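Local structure of pyocin-S2 (Pseudomonas aeruginosa, 4QKO) at residues B[58-63]-B[76-81]. The protein kills sensitive bacteria as a bacteriocin whose C-terminal nuclease domain, the part in this structure, breaks down chromosomal DNA, an activity absent while the immunity protein is bound. Numbering follows the deposited sequence.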
# COMPACT_ATOMS: atom_id res chain seq x y z
N ILE B 58 -1.10 7.07 -8.89
CA ILE B 58 -2.05 6.89 -10.01
C ILE B 58 -1.31 6.50 -11.29
O ILE B 58 -1.74 5.60 -12.00
CB ILE B 58 -2.92 8.15 -10.21
CG1 ILE B 58 -3.97 8.23 -9.08
CG2 ILE B 58 -3.56 8.13 -11.59
CD1 ILE B 58 -4.38 9.68 -8.75
N ALA B 59 -0.17 7.12 -11.52
CA ALA B 59 0.66 6.82 -12.68
C ALA B 59 1.19 5.40 -12.68
O ALA B 59 1.21 4.72 -13.69
CB ALA B 59 1.81 7.80 -12.77
N VAL B 60 1.65 4.97 -11.51
CA VAL B 60 2.04 3.55 -11.34
C VAL B 60 0.91 2.58 -11.69
O VAL B 60 1.10 1.59 -12.50
CB VAL B 60 2.53 3.31 -9.92
CG1 VAL B 60 2.82 1.83 -9.70
CG2 VAL B 60 3.79 4.11 -9.71
N ALA B 61 -0.25 2.85 -11.11
CA ALA B 61 -1.40 1.96 -11.27
C ALA B 61 -1.90 1.89 -12.74
O ALA B 61 -2.39 0.83 -13.17
CB ALA B 61 -2.53 2.39 -10.35
N ASN B 62 -1.72 2.97 -13.49
CA ASN B 62 -2.02 3.01 -14.95
C ASN B 62 -0.92 2.52 -15.86
O ASN B 62 -1.12 2.43 -17.05
CB ASN B 62 -2.30 4.45 -15.40
CG ASN B 62 -3.61 5.01 -14.86
OD1 ASN B 62 -4.54 4.28 -14.52
ND2 ASN B 62 -3.68 6.36 -14.79
N ASP B 63 0.26 2.24 -15.36
CA ASP B 63 1.35 1.83 -16.24
C ASP B 63 1.17 0.38 -16.66
O ASP B 63 1.00 -0.47 -15.81
CB ASP B 63 2.74 1.97 -15.58
CG ASP B 63 3.85 1.64 -16.53
OD1 ASP B 63 3.96 2.38 -17.49
OD2 ASP B 63 4.59 0.65 -16.38
N ALA B 76 -6.64 -1.04 -6.43
CA ALA B 76 -7.84 -0.32 -6.02
C ALA B 76 -7.46 0.85 -5.13
O ALA B 76 -8.04 1.94 -5.25
CB ALA B 76 -8.82 -1.28 -5.34
N VAL B 77 -6.37 0.71 -4.37
CA VAL B 77 -5.86 1.76 -3.52
C VAL B 77 -5.05 2.77 -4.37
O VAL B 77 -5.24 3.98 -4.21
CB VAL B 77 -4.98 1.15 -2.39
CG1 VAL B 77 -4.13 2.22 -1.74
CG2 VAL B 77 -5.88 0.47 -1.36
N MET B 78 -4.25 2.26 -5.29
CA MET B 78 -3.31 3.10 -6.01
C MET B 78 -4.01 3.99 -7.05
O MET B 78 -3.61 5.14 -7.28
CB MET B 78 -2.24 2.22 -6.66
CG MET B 78 -1.26 1.65 -5.64
SD MET B 78 -0.61 0.05 -6.19
CE MET B 78 0.51 0.79 -7.30
N ARG B 79 -5.07 3.44 -7.64
CA ARG B 79 -5.87 4.21 -8.61
C ARG B 79 -6.47 5.42 -8.01
O ARG B 79 -6.77 6.36 -8.76
CB ARG B 79 -7.06 3.39 -9.09
CG ARG B 79 -6.67 2.50 -10.19
CD ARG B 79 -7.89 1.70 -10.62
NE ARG B 79 -7.32 0.55 -11.29
CZ ARG B 79 -7.48 -0.72 -10.96
NH1 ARG B 79 -8.28 -1.10 -9.96
NH2 ARG B 79 -6.83 -1.62 -11.69
N ASP B 80 -6.63 5.40 -6.69
CA ASP B 80 -7.27 6.46 -5.91
C ASP B 80 -6.21 7.43 -5.34
O ASP B 80 -6.53 8.36 -4.57
CB ASP B 80 -8.07 5.76 -4.78
CG ASP B 80 -8.95 6.72 -3.93
OD1 ASP B 80 -9.71 7.55 -4.50
OD2 ASP B 80 -8.95 6.55 -2.66
N GLY B 81 -4.95 7.21 -5.71
CA GLY B 81 -3.86 8.03 -5.24
C GLY B 81 -3.17 7.52 -4.00
O GLY B 81 -2.28 8.17 -3.48
O HOH W 1 -4.63 -0.77 -13.35
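Ala61 packs against Met78 where the C-terminal turn of helix 49-62 meets the end of helix 72-78, and the side chains of Ala61, Val60 and Met78 that meet here are apolar. The methyl CB of Ala61 points at the other helix and rests against Met78 CB at 3.7 Å, with Arg79 CG beside it at 4.1 Å. Beyond CB the Met78 chain bends at its last torsion (chi3 78°), which swings CE back toward helix 49-62 and sets it against Val60 CG1 at 3.5 Å, a tight carbon pair. Phe70 touches both of these side chains, and Trp21 also packs on Val60, so this part of the contact is buried.

Ile58 meets backbone instead. Its CG1 lies beside its own backbone N, anti to the carbonyl carbon (chi1 -74°), and approaches Arg79 O to 3.4 Å, while CD1 reaches Gly81 CA at 3.9 Å. The carbonyl of Met78 also receives a CA-H...O contact from Ile58 CA (3.6 Å). That same oxygen accepts the N-H of Gly81 within a type I turn from Met78 to Gly81. With positive phi (93°), Gly81 ends the helical path in a Schellman motif, and at these backbone angles a CB would press on the carbonyl O of Asp80. Helices 49-62 and 72-78 follow one another in the chain, and the contact brings their C-terminal ends together within the colicin-type DNase domain, away from the metal-binding histidines of its HNH motif.

Polar linkage runs through a water, which donates to Ala61 O and accepts from Arg79 NH2 (2.9 Å), the arginine chain being extended from CG to NE. On the outer side of the turn, Asp80 OD2 forms a salt bridge with Lys25 of the immunity protein chain, whose Tyr21 packs on Ala76.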